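Local coordinates for protein glycine betaine/carnitine/choline ABC transporter (Staphylococcus aureus subsp. aureus Mu50, PDB 3O66) that probably serves as the substrate-binding part of an ABC importer, capturing glycine betaine, carnitine or choline for uptake into the cell, at residues Ser50-Ile53 against Gln54-Leu58. Residues are numbered along the deposited sequence; the frame is centred on the assembly and turned at random.
Sequences SSTI and QHNAL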
loop_
_atom_site.group_PDB
_atom_site.type_symbol
_atom_site.label_atom_id
_atom_site.label_comp_id
_atom_site.label_asym_id
_atom_site.label_seq_id
_atom_site.Cartn_x
_atom_site.Cartn_y
_atom_site.Cartn_z
ATOM N N SER A 50 -5.037 -5.237 11.419
ATOM C CA SER A 50 -4.656 -5.925 10.169
ATOM C C SER A 50 -5.802 -5.907 9.171
ATOM O O SER A 50 -6.937 -5.526 9.527
ATOM C CB SER A 50 -4.286 -7.388 10.438
ATOM O OG SER A 50 -5.445 -8.138 10.763
ATOM N N SER A 51 -5.523 -6.347 7.939
ATOM C CA SER A 51 -6.582 -6.493 6.963
ATOM C C SER A 51 -7.509 -7.694 7.245
ATOM O O SER A 51 -8.639 -7.729 6.749
ATOM C CB SER A 51 -6.035 -6.485 5.532
ATOM O OG SER A 51 -5.565 -5.176 5.194
ATOM N N THR A 52 -7.056 -8.668 8.042
ATOM C CA THR A 52 -7.996 -9.658 8.566
ATOM C C THR A 52 -9.088 -8.965 9.406
ATOM O O THR A 52 -10.288 -9.284 9.287
ATOM C CB THR A 52 -7.290 -10.781 9.348
ATOM O OG1 THR A 52 -6.384 -11.448 8.466
ATOM C CG2 THR A 52 -8.291 -11.800 9.889
ATOM N N ILE A 53 -8.684 -8.013 10.236
ATOM C CA ILE A 53 -9.655 -7.291 11.067
ATOM C C ILE A 53 -10.565 -6.434 10.163
ATOM O O ILE A 53 -11.778 -6.359 10.391
ATOM C CB ILE A 53 -8.971 -6.427 12.203
ATOM C CG1 ILE A 53 -7.909 -7.239 12.986
ATOM C CG2 ILE A 53 -9.997 -5.775 13.143
ATOM C CD1 ILE A 53 -8.369 -8.468 13.696
ATOM N N GLN A 54 -9.991 -5.814 9.128
ATOM C CA GLN A 54 -10.799 -5.027 8.193
ATOM C C GLN A 54 -11.825 -5.918 7.537
ATOM O O GLN A 54 -12.978 -5.533 7.443
ATOM C CB GLN A 54 -9.949 -4.378 7.095
ATOM C CG GLN A 54 -8.941 -3.357 7.597
ATOM C CD GLN A 54 -8.561 -2.404 6.482
ATOM O OE1 GLN A 54 -9.208 -1.374 6.284
ATOM N NE2 GLN A 54 -7.510 -2.750 5.747
ATOM N N HIS A 55 -11.370 -7.090 7.056
ATOM C CA HIS A 55 -12.208 -8.037 6.328
ATOM C C HIS A 55 -13.371 -8.513 7.188
ATOM O O HIS A 55 -14.532 -8.529 6.738
ATOM C CB HIS A 55 -11.380 -9.242 5.882
ATOM C CG HIS A 55 -12.183 -10.303 5.191
ATOM N ND1 HIS A 55 -12.805 -10.088 3.973
ATOM C CD2 HIS A 55 -12.464 -11.580 5.539
ATOM C CE1 HIS A 55 -13.437 -11.191 3.607
ATOM N NE2 HIS A 55 -13.250 -12.110 4.541
ATOM N N ASN A 56 -13.048 -8.923 8.411
ATOM C CA ASN A 56 -14.036 -9.426 9.333
ATOM C C ASN A 56 -15.084 -8.368 9.652
ATOM O O ASN A 56 -16.274 -8.698 9.730
ATOM C CB ASN A 56 -13.381 -10.031 10.585
ATOM C CG ASN A 56 -12.671 -11.342 10.285
ATOM O OD1 ASN A 56 -13.093 -12.103 9.399
ATOM N ND2 ASN A 56 -11.619 -11.637 11.042
ATOM N N ALA A 57 -14.668 -7.109 9.793
ATOM C CA ALA A 57 -15.637 -6.036 9.947
ATOM C C ALA A 57 -16.667 -5.976 8.793
ATOM O O ALA A 57 -17.858 -5.816 9.041
ATOM C CB ALA A 57 -14.940 -4.671 10.115
ATOM N N LEU A 58 -16.210 -6.055 7.544
ATOM C CA LEU A 58 -17.146 -6.001 6.414
ATOM C C LEU A 58 -18.051 -7.229 6.399
ATOM O O LEU A 58 -19.275 -7.122 6.193
ATOM C CB LEU A 58 -16.412 -5.826 5.059
ATOM C CG LEU A 58 -16.234 -4.359 4.592
ATOM C CD1 LEU A 58 -15.468 -3.513 5.614
ATOM C CD2 LEU A 58 -15.527 -4.273 3.248
#
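Q54 reaches back along its own helix to S51, one turn earlier. Its side-chain NE2 gives a hydrogen bond to S51 OG at 3.2 Å, and the hydroxyl lies almost in the amide plane, 7° out of it. The chain gets there because CG stands beside the backbone N (chi1 -64°) and the rest runs extended. Q54 CG lies 3.5 Å from S50 O. The same NE2 also bonds V68 O, and OE1 bonds T14 OG1. The buried amide is thus gripped at both ends, which should fix its rotation against strands 12-16 and 65-70. Q54 N bonds S50 O at 3.1 Å and opens the helical pattern. S50 is the N-cap: its OG accepts from I53 N at 3.3 Å.

H55 N bonds S51 O at 2.8 Å, and its CB packs on that same oxygen. The imidazole swings away, with CG anti to the backbone N (chi1 177°), and makes an edge-to-face contact with F102. These residues make up the N-cap and the first two turns of helix 51-60. The helix is the crossover of a beta-alpha-beta unit: it follows edge strand 43-48 and leads to the parallel strand 65-70, with strand 12-16 between them, in the first lobe of a periplasmic-binding-protein fold.

N56 N bonds T52 O at 2.9 Å. The two side chains lie side by side on the outer face, with T52 CG2 3.5 Å from N56 ND2. A57 N bonds I53 O, and the buried A57 methyl rests near that oxygen.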